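Glucose-6-phosphate 1-dehydrogenase (Mycobacterium avium, PDB 4LGV) probably catalyses the oxidation of glucose 6-phosphate at C1 with a nicotinamide dinucleotide as hydride acceptor, the entry step of the pentose phosphate pathway. Local coordinates at residues 181-185 / 186-190; 249-253 / 254-258. One frame throughout, in Å; residues are numbered along the deposited sequence.

Both contacts are local and lie within one chain, contact 1 in the dinucleotide-binding domain and contact 2 in the C-terminal domain; their centres are about 21 Å apart, and their nearest atoms about 6 Å. Contact 1 (181-190) is a turn at the domain's periphery, partly open to solvent, and is held by polar groups, charged and neutral: an end-on salt bridge, an amide-to-backbone bond and a water between two aspartates. Contact 2 (249-258) is buried near the middle of the chain, where a widened stretch of helix 246-264 depends on main-chain bonds, two waters and aliphatic packing. The two nevertheless share a neighbourhood, since side chains from each reach helix 434-449 and Ala432 just before it.

Contact 1: residues 181-185 / 186-190; sequences AVLDE and DQILR
Glu185 and Arg190 meet end-on: the two side chains cross at about a right angle, yet carboxylate and guanidinium are nearly coplanar, their planes 10° apart. Each carboxylate oxygen offers its syn lone pair to a different nitrogen. Glu185 OE2 takes the shorter bond, 2.7 Å from Arg190 NH1, while Glu185 OE1 lies 3.2 Å from Arg190 NH2; both bonds are almost straight, and as a nearly coplanar pair they fix the rotation of the guanidinium. The glutamate reaches this position because CG stands anti to the backbone N (chi1 177°) and the chain then bends at chi2, bringing the carboxylate back to an arginine extended as far as NE. Ile188 CG2 lies over the centre of one guanidinium face, 3.8 Å above its plane.

On the other flank of the turn, Gln187, extended beyond CG, crosses Leu183 obliquely. Its OE1 receives Asp184 N at 3.0 Å, in the amide plane and on a lone pair, and Leu183 CD2 rests 3.8 Å from the same oxygen. Its NE2 donates to Ala157 O. Leu183 CD1 also packs against Ile188 CG1 at 4.0 Å. The acidic groups of Asp184 and Asp186 approach each other, and water 1 donates to both, which would ease their repulsion.

Two backbone bonds, Gln187 N to Asp184 O and Ile188 N to Glu185 O, close the short 3-10 turn. The turn is the last part of the link from helix 169-180 to strand 188-191, an outermost strand of the parallel Rossmann-type sheet. Val145 of helix 141-150 touches Leu183, Asn176 and Ala432 O take further N-H groups of Arg190, and Glu434, at the start of helix 434-449, donates its backbone N to Glu185 OE2.

Contact 2: residues 249-253 / 254-258; sequences RDVVQ and NHLLQ
Leu256 N donates to Val251 O at 2.8 Å across a pi-type widening of helix 246-264, a bulge in which hydrogen bonds span five residues instead of four; the second such backbone bond runs from Leu257 N to Val252 O, 3.1 Å. Asn254 N and His255 N make no bond to the preceding turn, and water takes over: water 3 links Arg249 O to Asn254 N, and water 4 links Asp250 O to His255 N. The helix is kinked here; the axes of 249-253 and 254-258 diverge by 15°.

Apolar contacts are at the long end: Leu256 CD1 is 4.4 Å from both Val251 CG2 and Val252 CG2, on the side that packs against Leu337 and Ala339 of strand 335-340 and Met229 of strand 222-230.

The polar side chains are directed to other elements. Asn254 ND2 bonds to Asp192 and His255 ND1 to Gln198, joining the helix to the chain that follows strand 188-191, while Gln253 NE2 bonds to Thr440 and joins it to helix 434-449. The amide planes of Gln253 and Asn254 are only 3° apart, with Gln253 OE1 3.6 Å from Asn254 CB.

Contact 1: residues 181-185 / 186-190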
# COMPACT_ATOMS: atom_id res chain seq x y z
N ALA A 181 -15.65 -36.46 -25.63
CA ALA A 181 -16.11 -36.82 -26.95
C ALA A 181 -17.65 -36.83 -27.01
O ALA A 181 -18.20 -36.61 -28.06
CB ALA A 181 -15.58 -38.20 -27.35
N VAL A 182 -18.33 -37.13 -25.89
CA VAL A 182 -19.80 -37.18 -25.89
C VAL A 182 -20.49 -36.21 -24.91
O VAL A 182 -21.70 -36.05 -24.96
CB VAL A 182 -20.31 -38.60 -25.67
CG1 VAL A 182 -19.99 -39.52 -26.87
CG2 VAL A 182 -19.75 -39.22 -24.40
N LEU A 183 -19.72 -35.60 -24.00
CA LEU A 183 -20.26 -34.67 -23.02
C LEU A 183 -19.55 -33.32 -23.11
O LEU A 183 -18.35 -33.26 -23.29
CB LEU A 183 -20.07 -35.21 -21.61
CG LEU A 183 -20.81 -36.51 -21.26
CD1 LEU A 183 -20.26 -37.17 -19.98
CD2 LEU A 183 -22.29 -36.25 -21.12
N ASP A 184 -20.31 -32.25 -22.93
CA ASP A 184 -19.72 -30.95 -22.60
C ASP A 184 -19.17 -30.97 -21.19
O ASP A 184 -19.62 -31.75 -20.34
CB ASP A 184 -20.76 -29.83 -22.70
CG ASP A 184 -21.36 -29.71 -24.10
OD1 ASP A 184 -20.63 -29.96 -25.09
OD2 ASP A 184 -22.57 -29.41 -24.20
N GLU A 185 -18.23 -30.09 -20.93
CA GLU A 185 -17.58 -29.98 -19.63
C GLU A 185 -18.63 -29.74 -18.57
O GLU A 185 -18.49 -30.25 -17.49
CB GLU A 185 -16.53 -28.82 -19.60
CG GLU A 185 -15.85 -28.57 -18.23
CD GLU A 185 -15.14 -29.81 -17.66
OE1 GLU A 185 -14.78 -30.74 -18.45
OE2 GLU A 185 -14.94 -29.86 -16.41
N ASP A 186 -19.64 -28.94 -18.87
CA ASP A 186 -20.61 -28.58 -17.84
C ASP A 186 -21.62 -29.73 -17.55
O ASP A 186 -22.47 -29.60 -16.70
CB ASP A 186 -21.31 -27.26 -18.19
CG ASP A 186 -22.33 -27.41 -19.38
OD1 ASP A 186 -22.45 -28.49 -20.02
OD2 ASP A 186 -23.03 -26.41 -19.67
N GLN A 187 -21.50 -30.84 -18.26
CA GLN A 187 -22.30 -32.03 -17.93
C GLN A 187 -21.49 -32.99 -17.07
O GLN A 187 -22.01 -34.03 -16.64
CB GLN A 187 -22.73 -32.76 -19.22
CG GLN A 187 -23.63 -31.96 -20.14
CD GLN A 187 -23.97 -32.77 -21.40
OE1 GLN A 187 -23.19 -32.78 -22.37
NE2 GLN A 187 -25.09 -33.45 -21.39
N ILE A 188 -20.20 -32.68 -16.87
CA ILE A 188 -19.33 -33.55 -16.13
C ILE A 188 -19.11 -33.05 -14.70
O ILE A 188 -18.60 -31.96 -14.50
CB ILE A 188 -17.97 -33.70 -16.81
CG1 ILE A 188 -18.15 -34.24 -18.21
CG2 ILE A 188 -17.09 -34.67 -16.05
CD1 ILE A 188 -16.91 -34.11 -19.06
N LEU A 189 -19.44 -33.89 -13.72
CA LEU A 189 -19.29 -33.57 -12.31
C LEU A 189 -18.37 -34.59 -11.65
O LEU A 189 -18.73 -35.77 -11.45
CB LEU A 189 -20.65 -33.59 -11.63
CG LEU A 189 -21.74 -32.72 -12.28
CD1 LEU A 189 -23.09 -32.91 -11.62
CD2 LEU A 189 -21.37 -31.30 -12.19
N ARG A 190 -17.17 -34.15 -11.31
CA ARG A 190 -16.18 -35.06 -10.76
C ARG A 190 -16.30 -35.03 -9.24
O ARG A 190 -15.94 -34.04 -8.62
CB ARG A 190 -14.79 -34.66 -11.22
CG ARG A 190 -14.70 -34.57 -12.73
CD ARG A 190 -13.32 -34.15 -13.19
NE ARG A 190 -13.26 -34.10 -14.65
CZ ARG A 190 -13.72 -33.08 -15.39
NH1 ARG A 190 -14.25 -31.98 -14.85
NH2 ARG A 190 -13.61 -33.16 -16.69
O HOH W 1 -24.24 -28.49 -22.10
O HOH W 2 -17.23 -29.41 -14.92

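Contact 2: residues 249-253 / 254-258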
# COMPACT_ATOMS: atom_id res chain seq x y z
N ARG A 249 -2.12 -38.39 -3.99
CA ARG A 249 -3.27 -38.51 -4.90
C ARG A 249 -4.59 -38.37 -4.18
O ARG A 249 -5.58 -37.92 -4.75
CB ARG A 249 -3.26 -39.85 -5.62
CG ARG A 249 -2.12 -40.03 -6.63
CD ARG A 249 -2.29 -41.35 -7.34
NE ARG A 249 -1.20 -41.62 -8.27
CZ ARG A 249 -0.06 -42.23 -7.94
NH1 ARG A 249 0.15 -42.66 -6.70
NH2 ARG A 249 0.87 -42.41 -8.87
N ASP A 250 -4.60 -38.79 -2.92
CA ASP A 250 -5.83 -38.87 -2.15
C ASP A 250 -6.33 -37.48 -1.74
O ASP A 250 -7.49 -37.21 -1.90
CB ASP A 250 -5.62 -39.74 -0.91
CG ASP A 250 -6.90 -40.01 -0.17
OD1 ASP A 250 -7.92 -40.27 -0.84
OD2 ASP A 250 -6.88 -40.00 1.08
N VAL A 251 -5.45 -36.65 -1.20
CA VAL A 251 -5.85 -35.33 -0.63
C VAL A 251 -5.17 -34.09 -1.21
O VAL A 251 -5.74 -32.98 -1.16
CB VAL A 251 -5.68 -35.29 0.92
CG1 VAL A 251 -6.52 -36.36 1.59
CG2 VAL A 251 -4.23 -35.54 1.32
N VAL A 252 -3.99 -34.24 -1.77
CA VAL A 252 -3.23 -33.08 -2.22
C VAL A 252 -3.66 -32.57 -3.60
O VAL A 252 -3.99 -31.38 -3.75
CB VAL A 252 -1.72 -33.34 -2.19
CG1 VAL A 252 -0.95 -32.13 -2.71
CG2 VAL A 252 -1.26 -33.61 -0.77
N GLN A 253 -3.64 -33.47 -4.58
CA GLN A 253 -3.85 -33.14 -5.98
C GLN A 253 -5.11 -32.32 -6.22
O GLN A 253 -5.10 -31.37 -6.98
CB GLN A 253 -3.89 -34.44 -6.81
CG GLN A 253 -4.24 -34.27 -8.29
CD GLN A 253 -5.73 -34.32 -8.55
OE1 GLN A 253 -6.41 -35.18 -8.04
NE2 GLN A 253 -6.24 -33.38 -9.34
N ASN A 254 -6.19 -32.69 -5.58
CA ASN A 254 -7.49 -32.04 -5.77
C ASN A 254 -7.85 -31.21 -4.54
O ASN A 254 -7.86 -29.99 -4.59
CB ASN A 254 -8.57 -33.08 -6.11
CG ASN A 254 -9.80 -32.48 -6.72
OD1 ASN A 254 -9.72 -31.49 -7.42
ND2 ASN A 254 -10.96 -33.06 -6.46
N HIS A 255 -8.12 -31.87 -3.41
CA HIS A 255 -8.66 -31.18 -2.22
C HIS A 255 -7.82 -30.01 -1.73
O HIS A 255 -8.30 -28.86 -1.70
CB HIS A 255 -8.85 -32.20 -1.09
CG HIS A 255 -9.45 -31.65 0.17
ND1 HIS A 255 -10.54 -30.82 0.17
CD2 HIS A 255 -9.14 -31.85 1.48
CE1 HIS A 255 -10.85 -30.49 1.41
NE2 HIS A 255 -10.04 -31.12 2.23
N LEU A 256 -6.57 -30.27 -1.37
CA LEU A 256 -5.78 -29.25 -0.71
C LEU A 256 -5.35 -28.16 -1.66
O LEU A 256 -5.31 -27.00 -1.29
CB LEU A 256 -4.59 -29.86 0.03
CG LEU A 256 -4.92 -30.70 1.24
CD1 LEU A 256 -3.66 -31.21 1.96
CD2 LEU A 256 -5.76 -29.93 2.23
N LEU A 257 -4.99 -28.53 -2.90
CA LEU A 257 -4.68 -27.50 -3.90
C LEU A 257 -5.90 -26.65 -4.23
O LEU A 257 -5.79 -25.45 -4.45
CB LEU A 257 -4.10 -28.13 -5.15
CG LEU A 257 -2.64 -28.61 -4.99
CD1 LEU A 257 -2.16 -29.30 -6.26
CD2 LEU A 257 -1.75 -27.43 -4.69
N GLN A 258 -7.08 -27.23 -4.19
CA GLN A 258 -8.30 -26.43 -4.39
C GLN A 258 -8.52 -25.46 -3.22
O GLN A 258 -8.96 -24.36 -3.42
CB GLN A 258 -9.53 -27.35 -4.56
CG GLN A 258 -9.58 -28.04 -5.92
CD GLN A 258 -10.36 -27.26 -6.95
OE1 GLN A 258 -11.38 -26.62 -6.63
NE2 GLN A 258 -9.90 -27.30 -8.20
O HOH W 3 -6.51 -35.21 -4.16
O HOH W 4 -8.89 -34.97 -3.05